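Lin1840 protein (Listeria innocua serovar 6a, PDB 4ZOC) acts as a beta-glucosidase of glycoside hydrolase family 3 in beta-1,2-glucan metabolism, probably releasing glucose from non-reducing ends of the sugar chain. Local coordinates at the beta-D-glucopyranose site. Sequence-based numbering; all coordinates share one arbitrary frame. Chains: chain A/B, Lin1840 protein.

The beta-D-glucopyranose site. Residues chain A 238, 271, 409, 473; chain B 572, 583. With BGC (beta-D-glucopyranose), chain C.
A beta-D-glucopyranose, in a complex prepared with sophorotriose and so probably a unit of it, lies between two aromatic side chains in a pocket built by both chains. A:Trp271, its CG anti to the backbone N (chi1 -176°), spreads its indole under one sugar face: sugar C1 sits 3.7 Å from the centroid of the six-membered ring, and C3 lies over the five-membered ring. B:Tyr583 covers the opposite side more obliquely, with C4 over its rim, while its ring edge meets CG of A:Glu473.

The tight, polar corner is at the sugar's O4 and O6. A:Glu473, extended and probably the catalytic acid/base, splits its carboxylate between them. A:Glu473 OE2 takes the sugar O4 hydroxyl through its syn lone pair at 2.7 Å, whereas A:Glu473 OE1 meets the sugar O6 hydroxyl from above the carboxylate plane, 2.5 Å away. B:Arg572 comes end-on: B:Arg572 NH1 donates to sugar O3 at 2.8 Å, and NH1 and NH2 both donate to O4, so O4 gives one hydrogen bond and accepts two. B:Arg572 NH2 also donates to A:Trp271 O at 2.9 Å; this oxygen lies close to the guanidinium plane, while NH2 stands above the carbonyl plane. A salt bridge of 3.5 Å between B:Arg572 NH1 and A:Glu473 OE2 may favour the charged carboxylate. The CE1–CZ edge of A:Phe238 packs obliquely against NH2, probably helping to hold the guanidinium. A:Trp409 brings its CH2 corner to 3.5 Å from sugar O6, a lighter contact.

Looser is the C1–C2 end, with O1 and O2, held mainly by aromatic surface; the protein hides 210 of the sugar's 310 Å².

A:Trp271 follows barrel strand 266-268, A:Glu473 and A:Trp409 come from C-terminal-domain loops, and a loop region of chain B completes the pocket, suggesting a functional dimer.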
loop_
_atom_site.group_PDB
_atom_site.type_symbol
_atom_site.label_atom_id
_atom_site.label_comp_id
_atom_site.label_asym_id
_atom_site.label_seq_id
_atom_site.Cartn_x
_atom_site.Cartn_y
_atom_site.Cartn_z
ATOM N N PHE A 238 8.466 -15.555 -4.100
ATOM C CA PHE A 238 9.454 -14.662 -4.630
ATOM C C PHE A 238 9.816 -13.454 -3.790
ATOM O O PHE A 238 10.949 -12.906 -3.927
ATOM C CB PHE A 238 9.016 -14.162 -5.978
ATOM C CG PHE A 238 8.991 -15.206 -7.041
ATOM C CD1 PHE A 238 10.178 -15.849 -7.414
ATOM C CD2 PHE A 238 7.818 -15.528 -7.684
ATOM C CE1 PHE A 238 10.179 -16.764 -8.434
ATOM C CE2 PHE A 238 7.827 -16.462 -8.729
ATOM C CZ PHE A 238 8.982 -17.098 -9.068
ATOM N N TRP A 271 10.297 -20.775 -9.072
ATOM C CA TRP A 271 11.255 -20.874 -10.148
ATOM C C TRP A 271 12.408 -19.888 -10.001
ATOM O O TRP A 271 12.210 -18.703 -9.992
ATOM C CB TRP A 271 10.610 -20.689 -11.489
ATOM C CG TRP A 271 11.508 -20.875 -12.710
ATOM C CD1 TRP A 271 12.561 -20.099 -13.074
ATOM C CD2 TRP A 271 11.381 -21.868 -13.728
ATOM N NE1 TRP A 271 13.087 -20.515 -14.254
ATOM C CE2 TRP A 271 12.370 -21.598 -14.691
ATOM C CE3 TRP A 271 10.450 -22.860 -13.990
ATOM C CZ2 TRP A 271 12.514 -22.363 -15.857
ATOM C CZ3 TRP A 271 10.620 -23.649 -15.115
ATOM C CH2 TRP A 271 11.610 -23.370 -16.054
ATOM N N TRP A 409 -2.787 -19.110 -16.554
ATOM C CA TRP A 409 -2.375 -20.314 -15.869
ATOM C C TRP A 409 -3.144 -21.535 -16.408
ATOM O O TRP A 409 -3.657 -22.399 -15.702
ATOM C CB TRP A 409 -2.444 -20.130 -14.362
ATOM C CG TRP A 409 -1.223 -19.491 -13.840
ATOM C CD1 TRP A 409 -1.129 -18.224 -13.281
ATOM C CD2 TRP A 409 0.105 -20.020 -13.852
ATOM N NE1 TRP A 409 0.164 -17.946 -12.977
ATOM C CE2 TRP A 409 0.956 -19.026 -13.309
ATOM C CE3 TRP A 409 0.663 -21.238 -14.261
ATOM C CZ2 TRP A 409 2.339 -19.239 -13.135
ATOM C CZ3 TRP A 409 2.061 -21.455 -14.075
ATOM C CH2 TRP A 409 2.870 -20.485 -13.549
ATOM N N GLU A 473 1.088 -14.381 -13.972
ATOM C CA GLU A 473 2.378 -13.951 -13.523
ATOM C C GLU A 473 3.030 -12.842 -14.430
ATOM O O GLU A 473 3.078 -12.974 -15.652
ATOM C CB GLU A 473 3.319 -15.131 -13.370
ATOM C CG GLU A 473 4.741 -14.750 -12.887
ATOM C CD GLU A 473 5.694 -15.957 -12.796
ATOM O OE1 GLU A 473 5.199 -17.130 -12.981
ATOM O OE2 GLU A 473 6.922 -15.757 -12.567
ATOM N N ARG B 572 13.857 -10.130 -9.114
ATOM C CA ARG B 572 13.855 -10.053 -10.594
ATOM C C ARG B 572 13.827 -8.607 -11.100
ATOM O O ARG B 572 12.867 -8.182 -11.766
ATOM C CB ARG B 572 12.703 -10.844 -11.187
ATOM C CG ARG B 572 12.780 -12.288 -10.788
ATOM C CD ARG B 572 11.575 -13.021 -11.350
ATOM N NE ARG B 572 11.700 -14.471 -11.201
ATOM C CZ ARG B 572 11.054 -15.375 -11.941
ATOM N NH1 ARG B 572 10.276 -15.023 -12.962
ATOM N NH2 ARG B 572 11.278 -16.647 -11.741
ATOM N N TYR B 583 9.160 -12.054 -17.654
ATOM C CA TYR B 583 9.229 -12.543 -16.299
ATOM C C TYR B 583 10.222 -11.702 -15.448
ATOM O O TYR B 583 11.181 -12.212 -14.799
ATOM C CB TYR B 583 9.466 -14.070 -16.307
ATOM C CG TYR B 583 8.235 -14.740 -16.856
ATOM C CD1 TYR B 583 7.054 -14.800 -16.095
ATOM C CD2 TYR B 583 8.211 -15.318 -18.116
ATOM C CE1 TYR B 583 5.915 -15.376 -16.589
ATOM C CE2 TYR B 583 7.032 -15.873 -18.666
ATOM C CZ TYR B 583 5.930 -15.948 -17.883
ATOM O OH TYR B 583 4.762 -16.467 -18.408
HETATM C C2 BGC C . 9.936 -18.608 -16.651
HETATM C C3 BGC C . 10.012 -18.086 -15.176
HETATM C C4 BGC C . 8.635 -18.185 -14.422
HETATM C C5 BGC C . 8.128 -19.630 -14.629
HETATM C C6 BGC C . 6.818 -19.777 -13.925
HETATM C C1 BGC C . 9.440 -20.008 -16.608
HETATM O O1 BGC C . 9.427 -20.583 -17.937
HETATM O O2 BGC C . 11.208 -18.569 -17.291
HETATM O O3 BGC C . 10.515 -16.734 -15.174
HETATM O O4 BGC C . 8.706 -17.770 -13.006
HETATM O O5 BGC C . 8.136 -20.016 -16.043
HETATM O O6 BGC C . 5.875 -18.948 -14.599
#